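Local coordinates for choloylglycine hydrolase (Clostridium perfringens, PDB 2BJF), which hydrolyses the amide bond of glycine- and taurine-conjugated bile salts, releasing the free bile acid and the amino acid, and also acts as a bile acid transferase, at residues G96-P101 and L106-A111; E121-A126 and K152-E157; V190-N195 and V217-D222. One frame throughout, in Å; residues are numbered along the deposited sequence.

Interaction 1. Residues G96-P101 and L106-A111; sequences GKTNIP and LLWVLA
Two first torsions set this contact. Trp108 holds CG anti to its backbone N (chi1 174°), which carries the indole off the helix toward the strand. Ile100 turns CG1 beside its own backbone N (chi1 -47°), and CD1 then ends over the indole. Ile100 CD1 sits 3.5 Å from the centroid of the Trp108 six-membered ring and only 5° off the ring normal. This is a CH-pi contact over the face. Ile100 CD1 is 3.7 Å from each of Trp108 CZ3, CE3 and CH2, as expected for a methyl centred over the ring. Further up the same branch, Ile100 CG1 lies 4.1 Å from Trp108 CD2, at the ring fusion. The other branch, Ile100 CG2, lies 4.0 Å from Trp108 CB, next to the root of the ring system.

The two segments belong to a beta-alpha-beta crossover. Strand 98-101 leads into helices 105-112 and 116-123, and strand 126-129 then pairs with it in parallel. Backbone bonds join Thr98 to Asn125 and Asn127, and Ile100 to Asn127 and Val129. Thr98 and Ile100 both direct their side chains toward the helix, as alternate residues of a strand should.

Thr98 adds a looser touch. Its methyl, Thr98 CG2, approaches Trp108 CZ2 obliquely at 4.2 Å, and the two side chains cross at about a right angle. Beyond the two segments, Phe113 meets the indole in an edge-to-face stack, and Ala122 and Leu123 of helix 116-123 also pack on it.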
ATOM      1  N   GLY A  96      -1.090 -45.939  15.806  1.00 17.58           N
ATOM      2  CA  GLY A  96      -0.056 -46.155  14.795  1.00 17.27           C
ATOM      3  C   GLY A  96       0.848 -44.964  14.535  1.00 17.04           C
ATOM      4  O   GLY A  96       1.808 -45.066  13.770  1.00 17.19           O
ATOM      5  N   LYS A  97       0.541 -43.835  15.172  1.00 16.62           N
ATOM      6  CA  LYS A  97       1.317 -42.607  15.002  1.00 16.24           C
ATOM      7  C   LYS A  97       2.218 -42.338  16.205  1.00 15.87           C
ATOM      8  O   LYS A  97       1.983 -42.857  17.301  1.00 15.79           O
ATOM      9  CB  LYS A  97       0.383 -41.408  14.778  1.00 16.36           C
ATOM     10  CG  LYS A  97      -0.429 -41.447  13.486  1.00 16.90           C
ATOM     11  CD  LYS A  97       0.354 -40.903  12.298  1.00 17.89           C
ATOM     12  CE  LYS A  97      -0.520 -40.823  11.055  1.00 18.49           C
ATOM     13  NZ  LYS A  97       0.208 -40.221   9.902  1.00 19.27           N
ATOM     14  N   THR A  98       3.258 -41.535  15.983  1.00 15.36           N
ATOM     15  CA  THR A  98       4.058 -40.984  17.069  1.00 14.98           C
ATOM     16  C   THR A  98       3.318 -39.747  17.581  1.00 14.58           C
ATOM     17  O   THR A  98       3.364 -38.680  16.964  1.00 14.58           O
ATOM     18  CB  THR A  98       5.486 -40.612  16.599  1.00 14.99           C
ATOM     19  OG1 THR A  98       6.130 -41.773  16.055  1.00 15.20           O
ATOM     20  CG2 THR A  98       6.326 -40.072  17.754  1.00 15.14           C
ATOM     21  N   ASN A  99       2.616 -39.915  18.699  1.00 14.16           N
ATOM     22  CA  ASN A  99       1.764 -38.862  19.243  1.00 13.74           C
ATOM     23  C   ASN A  99       2.506 -37.953  20.214  1.00 13.51           C
ATOM     24  O   ASN A  99       3.045 -38.409  21.228  1.00 13.50           O
ATOM     25  CB  ASN A  99       0.520 -39.464  19.901  1.00 13.71           C
ATOM     26  CG  ASN A  99      -0.385 -40.160  18.904  1.00 13.53           C
ATOM     27  OD1 ASN A  99      -1.076 -39.513  18.116  1.00 13.40           O
ATOM     28  ND2 ASN A  99      -0.389 -41.490  18.935  1.00 13.62           N
ATOM     29  N   ILE A 100       2.535 -36.664  19.885  1.00 13.22           N
ATOM     30  CA  ILE A 100       3.262 -35.667  20.664  1.00 13.14           C
ATOM     31  C   ILE A 100       2.295 -34.584  21.146  1.00 12.93           C
ATOM     32  O   ILE A 100       1.654 -33.925  20.327  1.00 12.92           O
ATOM     33  CB  ILE A 100       4.388 -35.003  19.828  1.00 13.10           C
ATOM     34  CG1 ILE A 100       5.216 -36.058  19.084  1.00 13.34           C
ATOM     35  CG2 ILE A 100       5.281 -34.139  20.714  1.00 13.28           C
ATOM     36  CD1 ILE A 100       5.758 -35.588  17.747  1.00 13.76           C
ATOM     37  N   PRO A 101       2.174 -34.408  22.476  1.00 12.81           N
ATOM     38  CA  PRO A 101       1.341 -33.332  23.012  1.00 12.76           C
ATOM     39  C   PRO A 101       1.873 -31.964  22.592  1.00 12.62           C
ATOM     40  O   PRO A 101       3.090 -31.776  22.513  1.00 12.61           O
ATOM     41  CB  PRO A 101       1.469 -33.510  24.528  1.00 12.78           C
ATOM     42  CG  PRO A 101       1.899 -34.925  24.717  1.00 12.80           C
ATOM     43  CD  PRO A 101       2.788 -35.206  23.552  1.00 12.86           C
ATOM     44  N   LEU A 106       8.249 -28.918  21.268  1.00 10.31           N
ATOM     45  CA  LEU A 106       9.546 -28.254  21.176  1.00 10.29           C
ATOM     46  C   LEU A 106      10.627 -29.045  21.918  1.00 10.40           C
ATOM     47  O   LEU A 106      11.700 -29.309  21.367  1.00 10.36           O
ATOM     48  CB  LEU A 106       9.457 -26.814  21.692  1.00 10.43           C
ATOM     49  CG  LEU A 106      10.436 -25.807  21.080  1.00 10.44           C
ATOM     50  CD1 LEU A 106       9.886 -24.401  21.185  1.00 10.87           C
ATOM     51  CD2 LEU A 106      11.817 -25.885  21.718  1.00 10.32           C
ATOM     52  N   LEU A 107      10.332 -29.431  23.157  1.00 10.37           N
ATOM     53  CA  LEU A 107      11.255 -30.238  23.954  1.00 10.67           C
ATOM     54  C   LEU A 107      11.502 -31.612  23.323  1.00 10.69           C
ATOM     55  O   LEU A 107      12.625 -32.113  23.355  1.00 10.73           O
ATOM     56  CB  LEU A 107      10.750 -30.382  25.396  1.00 10.64           C
ATOM     57  CG  LEU A 107      11.596 -31.190  26.390  1.00 10.85           C
ATOM     58  CD1 LEU A 107      13.011 -30.627  26.523  1.00 11.12           C
ATOM     59  CD2 LEU A 107      10.910 -31.249  27.746  1.00 10.94           C
ATOM     60  N   TRP A 108      10.458 -32.205  22.745  1.00 10.82           N
ATOM     61  CA  TRP A 108      10.574 -33.502  22.068  1.00 10.87           C
ATOM     62  C   TRP A 108      11.581 -33.447  20.916  1.00 10.78           C
ATOM     63  O   TRP A 108      12.368 -34.378  20.725  1.00 10.74           O
ATOM     64  CB  TRP A 108       9.201 -33.981  21.575  1.00 11.37           C
ATOM     65  CG  TRP A 108       9.238 -35.235  20.744  1.00 11.61           C
ATOM     66  CD1 TRP A 108       9.260 -36.522  21.201  1.00 12.31           C
ATOM     67  CD2 TRP A 108       9.251 -35.317  19.313  1.00 12.00           C
ATOM     68  NE1 TRP A 108       9.288 -37.400  20.143  1.00 12.34           N
ATOM     69  CE2 TRP A 108       9.284 -36.689  18.972  1.00 12.33           C
ATOM     70  CE3 TRP A 108       9.240 -34.365  18.284  1.00 12.21           C
ATOM     71  CZ2 TRP A 108       9.306 -37.133  17.645  1.00 12.05           C
ATOM     72  CZ3 TRP A 108       9.264 -34.806  16.961  1.00 12.29           C
ATOM     73  CH2 TRP A 108       9.295 -36.180  16.657  1.00 12.11           C
ATOM     74  N   VAL A 109      11.558 -32.349  20.159  1.00 10.55           N
ATOM     75  CA  VAL A 109      12.501 -32.141  19.061  1.00 10.47           C
ATOM     76  C   VAL A 109      13.936 -32.020  19.581  1.00 10.39           C
ATOM     77  O   VAL A 109      14.833 -32.725  19.115  1.00 10.50           O
ATOM     78  CB  VAL A 109      12.131 -30.892  18.215  1.00 10.39           C
ATOM     79  CG1 VAL A 109      13.235 -30.557  17.214  1.00 10.39           C
ATOM     80  CG2 VAL A 109      10.812 -31.112  17.489  1.00 10.40           C
ATOM     81  N   LEU A 110      14.138 -31.136  20.554  1.00 10.40           N
ATOM     82  CA  LEU A 110      15.477 -30.806  21.035  1.00 10.38           C
ATOM     83  C   LEU A 110      16.119 -31.912  21.866  1.00 10.57           C
ATOM     84  O   LEU A 110      17.329 -32.122  21.788  1.00 10.72           O
ATOM     85  CB  LEU A 110      15.460 -29.502  21.835  1.00 10.31           C
ATOM     86  CG  LEU A 110      15.034 -28.234  21.090  1.00 10.17           C
ATOM     87  CD1 LEU A 110      15.133 -27.050  22.024  1.00 10.12           C
ATOM     88  CD2 LEU A 110      15.876 -28.008  19.837  1.00 10.42           C
ATOM     89  N   ALA A 111      15.310 -32.608  22.657  1.00 10.78           N
ATOM     90  CA  ALA A 111      15.824 -33.647  23.546  1.00 10.90           C
ATOM     91  C   ALA A 111      16.263 -34.905  22.802  1.00 11.05           C
ATOM     92  O   ALA A 111      17.131 -35.635  23.281  1.00 11.09           O
ATOM     93  CB  ALA A 111      14.795 -33.997  24.611  1.00 10.94           C
TER

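Interaction 2. Residues E121-A126 and K152-E157; sequences EALKNA and KSIVVE
Leu123 meets Val156 methyl to methyl. The two side chains reach toward each other, tip to tip, with Leu123 CD1 3.6 Å from Val156 CG2. The leucine is extended: CG lies anti to the carbonyl carbon and CD1 continues outward (chi2 174°), which puts that methyl at the far end of the chain. On the other side, Val156 keeps CG1 anti to its backbone N and leaves CG2 as the touching branch. Ile154, two residues back along the strand, adds a more distant contact, with Ile154 CD1 4.4 Å from Leu123 CD1. One leucine methyl therefore makes both touches, and the contact is wholly apolar and buried.

The join is between helix 116-123 and the curled antiparallel sheet on which it packs. Strand 153-158 runs between strands 142-147 and 163-167 in this sheet. The protein is an N-terminal nucleophile hydrolase, and the fold of that class is an alpha-beta-beta-alpha sandwich, with two antiparallel sheets between helical layers. Ile154 and Val156 point from one face of the strand toward Leu123. Glu157, on the other face, is hydrogen-bonded to His143 ND1 and Phe179 N. Phe105 packs on both Leu123 and Val156 and widens the apolar cluster. Val165 lies against Leu123, and Leu163 against Val156.

Leu123 also begins a type I beta turn that ends at Ala126. The turn is closed by Ala126 N to Leu123 O at 3.1 Å, and it leads the chain into strand 126-129. Away from the contact, the exposed Lys124 NZ forms a salt bridge with Glu121 OE1 at 3.3 Å, weak as a hydrogen bond.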
ATOM      1  N   GLU A 121      12.696 -37.110   9.303  1.00 14.70           N
ATOM      2  CA  GLU A 121      12.389 -38.537   9.249  1.00 14.71           C
ATOM      3  C   GLU A 121      11.401 -38.943  10.346  1.00 14.44           C
ATOM      4  O   GLU A 121      10.462 -39.699  10.093  1.00 14.53           O
ATOM      5  CB  GLU A 121      13.676 -39.365   9.337  1.00 14.90           C
ATOM      6  CG  GLU A 121      13.490 -40.871   9.138  1.00 15.99           C
ATOM      7  CD  GLU A 121      13.041 -41.260   7.733  1.00 17.10           C
ATOM      8  OE1 GLU A 121      13.028 -40.404   6.822  1.00 17.97           O
ATOM      9  OE2 GLU A 121      12.699 -42.443   7.541  1.00 18.52           O
ATOM     10  N   ALA A 122      11.613 -38.419  11.551  1.00 14.19           N
ATOM     11  CA  ALA A 122      10.764 -38.727  12.702  1.00 13.88           C
ATOM     12  C   ALA A 122       9.356 -38.142  12.587  1.00 13.73           C
ATOM     13  O   ALA A 122       8.412 -38.668  13.178  1.00 13.59           O
ATOM     14  CB  ALA A 122      11.428 -38.256  13.984  1.00 13.98           C
ATOM     15  N   LEU A 123       9.221 -37.058  11.825  1.00 13.53           N
ATOM     16  CA  LEU A 123       7.933 -36.380  11.667  1.00 13.53           C
ATOM     17  C   LEU A 123       7.016 -37.024  10.626  1.00 13.66           C
ATOM     18  O   LEU A 123       5.818 -36.730  10.586  1.00 13.51           O
ATOM     19  CB  LEU A 123       8.136 -34.895  11.347  1.00 13.47           C
ATOM     20  CG  LEU A 123       8.644 -33.997  12.478  1.00 13.38           C
ATOM     21  CD1 LEU A 123       8.915 -32.609  11.940  1.00 13.22           C
ATOM     22  CD2 LEU A 123       7.662 -33.939  13.648  1.00 13.45           C
ATOM     23  N   LYS A 124       7.575 -37.905   9.799  1.00 13.91           N
ATOM     24  CA  LYS A 124       6.807 -38.586   8.748  1.00 14.19           C
ATOM     25  C   LYS A 124       5.587 -39.321   9.302  1.00 14.28           C
ATOM     26  O   LYS A 124       4.520 -39.311   8.685  1.00 14.48           O
ATOM     27  CB  LYS A 124       7.698 -39.546   7.954  1.00 14.22           C
ATOM     28  CG  LYS A 124       8.659 -38.854   6.999  1.00 14.77           C
ATOM     29  CD  LYS A 124       9.449 -39.862   6.184  1.00 15.73           C
ATOM     30  CE  LYS A 124      10.306 -39.167   5.137  1.00 16.44           C
ATOM     31  NZ  LYS A 124      11.023 -40.144   4.270  1.00 17.52           N
ATOM     32  N   ASN A 125       5.748 -39.940  10.469  1.00 14.32           N
ATOM     33  CA  ASN A 125       4.661 -40.670  11.119  1.00 14.45           C
ATOM     34  C   ASN A 125       4.196 -40.008  12.423  1.00 14.28           C
ATOM     35  O   ASN A 125       3.607 -40.659  13.288  1.00 14.32           O
ATOM     36  CB  ASN A 125       5.075 -42.126  11.363  1.00 14.60           C
ATOM     37  CG  ASN A 125       3.895 -43.030  11.682  1.00 15.12           C
ATOM     38  OD1 ASN A 125       2.834 -42.940  11.059  1.00 16.37           O
ATOM     39  ND2 ASN A 125       4.076 -43.909  12.660  1.00 15.75           N
ATOM     40  N   ALA A 126       4.451 -38.707  12.552  1.00 14.09           N
ATOM     41  CA  ALA A 126       4.101 -37.985  13.773  1.00 13.97           C
ATOM     42  C   ALA A 126       2.706 -37.364  13.725  1.00 13.91           C
ATOM     43  O   ALA A 126       2.156 -37.109  12.649  1.00 13.89           O
ATOM     44  CB  ALA A 126       5.154 -36.928  14.093  1.00 13.95           C
ATOM     45  N   LYS A 152      20.067 -25.536   7.060  1.00 12.58           N
ATOM     46  CA  LYS A 152      18.749 -25.979   6.615  1.00 12.68           C
ATOM     47  C   LYS A 152      17.681 -25.648   7.651  1.00 12.30           C
ATOM     48  O   LYS A 152      17.912 -25.778   8.853  1.00 12.12           O
ATOM     49  CB  LYS A 152      18.752 -27.482   6.316  1.00 13.07           C
ATOM     50  CG  LYS A 152      19.502 -27.875   5.042  1.00 14.44           C
ATOM     51  CD  LYS A 152      18.723 -27.495   3.782  1.00 16.96           C
ATOM     52  CE  LYS A 152      19.562 -27.668   2.521  1.00 18.29           C
ATOM     53  NZ  LYS A 152      20.690 -26.690   2.444  1.00 19.63           N
ATOM     54  N   SER A 153      16.518 -25.217   7.167  1.00 11.92           N
ATOM     55  CA  SER A 153      15.381 -24.901   8.026  1.00 11.61           C
ATOM     56  C   SER A 153      14.114 -25.581   7.524  1.00 11.32           C
ATOM     57  O   SER A 153      13.912 -25.717   6.315  1.00 11.21           O
ATOM     58  CB  SER A 153      15.158 -23.387   8.095  1.00 11.70           C
ATOM     59  OG  SER A 153      16.236 -22.728   8.740  1.00 12.21           O
ATOM     60  N   ILE A 154      13.271 -26.013   8.461  1.00 10.91           N
ATOM     61  CA  ILE A 154      11.954 -26.563   8.131  1.00 10.68           C
ATOM     62  C   ILE A 154      10.845 -25.893   8.945  1.00 10.65           C
ATOM     63  O   ILE A 154      11.105 -25.296   9.994  1.00 10.48           O
ATOM     64  CB  ILE A 154      11.886 -28.112   8.298  1.00 10.69           C
ATOM     65  CG1 ILE A 154      12.316 -28.540   9.707  1.00 10.55           C
ATOM     66  CG2 ILE A 154      12.718 -28.810   7.214  1.00 10.90           C
ATOM     67  CD1 ILE A 154      11.944 -29.976  10.064  1.00 10.48           C
ATOM     68  N   VAL A 155       9.619 -25.980   8.436  1.00 10.46           N
ATOM     69  CA  VAL A 155       8.441 -25.449   9.115  1.00 10.52           C
ATOM     70  C   VAL A 155       7.446 -26.585   9.329  1.00 10.59           C
ATOM     71  O   VAL A 155       7.142 -27.336   8.399  1.00 10.62           O
ATOM     72  CB  VAL A 155       7.789 -24.293   8.313  1.00 10.40           C
ATOM     73  CG1 VAL A 155       6.458 -23.868   8.934  1.00 10.47           C
ATOM     74  CG2 VAL A 155       8.740 -23.101   8.228  1.00 10.50           C
ATOM     75  N   VAL A 156       6.959 -26.708  10.561  1.00 10.73           N
ATOM     76  CA  VAL A 156       6.035 -27.779  10.934  1.00 11.05           C
ATOM     77  C   VAL A 156       4.661 -27.204  11.260  1.00 11.26           C
ATOM     78  O   VAL A 156       4.516 -26.412  12.194  1.00 11.20           O
ATOM     79  CB  VAL A 156       6.565 -28.585  12.145  1.00 10.93           C
ATOM     80  CG1 VAL A 156       5.618 -29.729  12.487  1.00 11.14           C
ATOM     81  CG2 VAL A 156       7.966 -29.117  11.866  1.00 11.19           C
ATOM     82  N   GLU A 157       3.657 -27.603  10.482  1.00 11.76           N
ATOM     83  CA  GLU A 157       2.290 -27.119  10.667  1.00 12.25           C
ATOM     84  C   GLU A 157       1.302 -28.271  10.566  1.00 13.02           C
ATOM     85  O   GLU A 157       1.256 -28.962   9.550  1.00 12.96           O
ATOM     86  CB  GLU A 157       1.949 -26.042   9.627  1.00 12.22           C
ATOM     87  CG  GLU A 157       2.811 -24.788   9.735  1.00 11.75           C
ATOM     88  CD  GLU A 157       2.492 -23.720   8.700  1.00 11.92           C
ATOM     89  OE1 GLU A 157       1.873 -24.032   7.658  1.00 11.49           O
ATOM     90  OE2 GLU A 157       2.884 -22.559   8.935  1.00 11.09           O
TER

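Interaction 3. Residues V190-N195 and V217-D222; sequences VGLRYN and VGLPGD
Two loops at a subunit interface of the homotetramer meet here. Segment 190-195 follows helix 179-186, and segment 217-222 precedes helix 225-243. Their main contact is between two leucine methyls, Leu192 CD1 and Leu219 CD1, 3.8 Å apart. Both leucines are buried, and their side chains cross at about a right angle. The CB of Leu192 does not aim straight at the other loop, but the end of the chain comes nearer. Its second torsion (chi2 175°) places CD1 at the far end of that chain, where it reaches the Leu219 methyl. The second methyl of Leu192 approaches the backbone more distantly, with Leu192 CD2 4.3 Å from Val217 O. The side chain of Val217 itself points away, so this residue meets Leu192 through its carbonyl. The backbones stay well apart: the closest CA atoms, those of Leu192 and Val217, are separated by 7.6 Å.

Gly218 turns the chain with a positive phi of 112° between Val217 and Leu219.

The loops flank the chain excursion that carries the hairpin of strands 199-202 and 205-208. Two neighbouring subunits lie against the two loops. Tyr194, Leu219 and Gly221 make backbone hydrogen bonds to the second subunit, and Val217 packs on Asp222 of that subunit. Arg193 NH2 is hydrogen-bonded to Gly191 O of the third subunit, and the bond is returned by that subunit's arginine.

Within the chain, helix 225-243 receives both loops: Phe234 packs on Leu192 and Tyr194, while Arg231 NH1 is hydrogen-bonded to two carbonyls, Pro220 O and Asp222 O.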
ATOM      1  N   VAL A 190       7.794  -9.176  -6.403  1.00  9.95           N
ATOM      2  CA  VAL A 190       8.935  -9.330  -7.317  1.00  9.77           C
ATOM      3  C   VAL A 190       9.442  -7.985  -7.860  1.00  9.70           C
ATOM      4  O   VAL A 190      10.579  -7.888  -8.327  1.00  9.64           O
ATOM      5  CB  VAL A 190       8.630 -10.297  -8.501  1.00  9.75           C
ATOM      6  CG1 VAL A 190       8.437 -11.724  -8.003  1.00  9.92           C
ATOM      7  CG2 VAL A 190       7.417  -9.836  -9.302  1.00  9.55           C
ATOM      8  N   GLY A 191       8.596  -6.957  -7.780  1.00  9.59           N
ATOM      9  CA  GLY A 191       8.936  -5.623  -8.271  1.00  9.87           C
ATOM     10  C   GLY A 191       9.716  -4.750  -7.302  1.00 10.00           C
ATOM     11  O   GLY A 191      10.057  -3.612  -7.633  1.00 10.02           O
ATOM     12  N   LEU A 192      10.000  -5.270  -6.108  1.00 10.11           N
ATOM     13  CA  LEU A 192      10.781  -4.532  -5.107  1.00 10.30           C
ATOM     14  C   LEU A 192      12.249  -4.404  -5.511  1.00 10.41           C
ATOM     15  O   LEU A 192      12.807  -5.303  -6.141  1.00 10.39           O
ATOM     16  CB  LEU A 192      10.679  -5.196  -3.728  1.00 10.29           C
ATOM     17  CG  LEU A 192       9.342  -5.204  -2.980  1.00 10.53           C
ATOM     18  CD1 LEU A 192       9.481  -6.017  -1.700  1.00 11.31           C
ATOM     19  CD2 LEU A 192       8.844  -3.791  -2.671  1.00 11.26           C
ATOM     20  N   ARG A 193      12.864  -3.281  -5.141  1.00 10.56           N
ATOM     21  CA  ARG A 193      14.274  -3.022  -5.440  1.00 10.78           C
ATOM     22  C   ARG A 193      14.984  -2.403  -4.240  1.00 11.13           C
ATOM     23  O   ARG A 193      14.470  -1.472  -3.619  1.00 11.14           O
ATOM     24  CB  ARG A 193      14.414  -2.104  -6.660  1.00 10.82           C
ATOM     25  CG  ARG A 193      14.117  -2.780  -7.994  1.00 10.67           C
ATOM     26  CD  ARG A 193      14.233  -1.806  -9.158  1.00 10.58           C
ATOM     27  NE  ARG A 193      13.085  -0.902  -9.246  1.00 10.08           N
ATOM     28  CZ  ARG A 193      12.909   0.004 -10.204  1.00 10.31           C
ATOM     29  NH1 ARG A 193      13.806   0.146 -11.173  1.00 10.36           N
ATOM     30  NH2 ARG A 193      11.829   0.775 -10.195  1.00 10.49           N
ATOM     31  N   TYR A 194      16.165  -2.924  -3.919  1.00 11.37           N
ATOM     32  CA  TYR A 194      16.956  -2.394  -2.806  1.00 11.76           C
ATOM     33  C   TYR A 194      17.746  -1.167  -3.242  1.00 12.01           C
ATOM     34  O   TYR A 194      18.067  -0.299  -2.427  1.00 12.22           O
ATOM     35  CB  TYR A 194      17.904  -3.458  -2.243  1.00 11.79           C
ATOM     36  CG  TYR A 194      17.247  -4.791  -1.964  1.00 11.71           C
ATOM     37  CD1 TYR A 194      16.081  -4.870  -1.199  1.00 11.79           C
ATOM     38  CD2 TYR A 194      17.793  -5.973  -2.462  1.00 11.89           C
ATOM     39  CE1 TYR A 194      15.472  -6.092  -0.943  1.00 11.72           C
ATOM     40  CE2 TYR A 194      17.191  -7.204  -2.211  1.00 11.93           C
ATOM     41  CZ  TYR A 194      16.033  -7.253  -1.449  1.00 11.79           C
ATOM     42  OH  TYR A 194      15.432  -8.461  -1.190  1.00 11.98           O
ATOM     43  N   ASN A 195      18.053  -1.107  -4.536  1.00 12.11           N
ATOM     44  CA  ASN A 195      18.804   0.001  -5.111  1.00 12.45           C
ATOM     45  C   ASN A 195      17.928   1.225  -5.327  1.00 12.21           C
ATOM     46  O   ASN A 195      16.804   1.117  -5.821  1.00 12.31           O
ATOM     47  CB  ASN A 195      19.455  -0.420  -6.431  1.00 12.71           C
ATOM     48  CG  ASN A 195      20.516  -1.490  -6.245  1.00 13.82           C
ATOM     49  OD1 ASN A 195      21.083  -1.642  -5.161  1.00 15.46           O
ATOM     50  ND2 ASN A 195      20.793  -2.239  -7.308  1.00 15.29           N
ATOM     51  N   VAL A 217       9.177   1.189  -2.146  1.00 12.53           N
ATOM     52  CA  VAL A 217       7.818   1.715  -2.016  1.00 12.72           C
ATOM     53  C   VAL A 217       6.815   0.630  -2.429  1.00 12.63           C
ATOM     54  O   VAL A 217       6.959   0.002  -3.481  1.00 12.95           O
ATOM     55  CB  VAL A 217       7.630   3.030  -2.812  1.00 12.78           C
ATOM     56  CG1 VAL A 217       6.176   3.492  -2.782  1.00 13.22           C
ATOM     57  CG2 VAL A 217       8.541   4.117  -2.245  1.00 13.12           C
ATOM     58  N   GLY A 218       5.831   0.392  -1.565  1.00 12.47           N
ATOM     59  CA  GLY A 218       4.891  -0.712  -1.737  1.00 12.32           C
ATOM     60  C   GLY A 218       5.061  -1.794  -0.682  1.00 12.03           C
ATOM     61  O   GLY A 218       4.182  -2.640  -0.508  1.00 11.97           O
ATOM     62  N   LEU A 219       6.193  -1.778   0.019  1.00 11.69           N
ATOM     63  CA  LEU A 219       6.415  -2.695   1.136  1.00 11.34           C
ATOM     64  C   LEU A 219       5.384  -2.407   2.230  1.00 11.11           C
ATOM     65  O   LEU A 219       5.210  -1.249   2.619  1.00 11.30           O
ATOM     66  CB  LEU A 219       7.839  -2.545   1.686  1.00 11.34           C
ATOM     67  CG  LEU A 219       8.372  -3.626   2.634  1.00 11.45           C
ATOM     68  CD1 LEU A 219       8.712  -4.914   1.887  1.00 11.69           C
ATOM     69  CD2 LEU A 219       9.593  -3.120   3.389  1.00 11.42           C
ATOM     70  N   PRO A 220       4.676  -3.451   2.712  1.00 10.86           N
ATOM     71  CA  PRO A 220       3.656  -3.237   3.745  1.00 10.65           C
ATOM     72  C   PRO A 220       4.266  -2.913   5.109  1.00 10.39           C
ATOM     73  O   PRO A 220       5.242  -3.549   5.514  1.00 10.40           O
ATOM     74  CB  PRO A 220       2.902  -4.569   3.782  1.00 10.75           C
ATOM     75  CG  PRO A 220       3.874  -5.576   3.287  1.00 10.73           C
ATOM     76  CD  PRO A 220       4.776  -4.868   2.313  1.00 10.88           C
ATOM     77  N   GLY A 221       3.687  -1.935   5.804  1.00 10.11           N
ATOM     78  CA  GLY A 221       4.262  -1.425   7.052  1.00 10.13           C
ATOM     79  C   GLY A 221       3.555  -1.738   8.352  1.00 10.04           C
ATOM     80  O   GLY A 221       4.011  -1.322   9.420  1.00 10.11           O
ATOM     81  N   ASP A 222       2.449  -2.470   8.270  1.00  9.95           N
ATOM     82  CA  ASP A 222       1.675  -2.828   9.453  1.00  9.84           C
ATOM     83  C   ASP A 222       2.292  -4.024  10.182  1.00  9.83           C
ATOM     84  O   ASP A 222       3.347  -4.531   9.787  1.00  9.93           O
ATOM     85  CB  ASP A 222       0.234  -3.135   9.062  1.00  9.88           C
ATOM     86  CG  ASP A 222       0.140  -4.298   8.108  1.00 10.09           C
ATOM     87  OD1 ASP A 222       0.371  -4.100   6.896  1.00 10.26           O
ATOM     88  OD2 ASP A 222      -0.147  -5.414   8.578  1.00 10.93           O
TER

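Interactions 1 and 2 share one part of the fold, with centres about 11 Å apart. The crossover joins them: Thr98 N lies 2.9 Å from Asn125 O, and Trp108 CZ3 lies 3.8 Å from Leu123 CD2. Leu123 thus spans the indole of interaction 1 and the sheet of interaction 2. Interaction 3 is remote, its centre about 39 Å from that of interaction 1 and 32 Å from that of interaction 2. All three rest mainly on apolar side chains. Interaction 1 uses a ring face and is only partly buried, and interaction 2 is a buried methyl contact. Interaction 3 is a buried leucine pair with a looser methyl-to-carbonyl touch, between loops at the subunit interface.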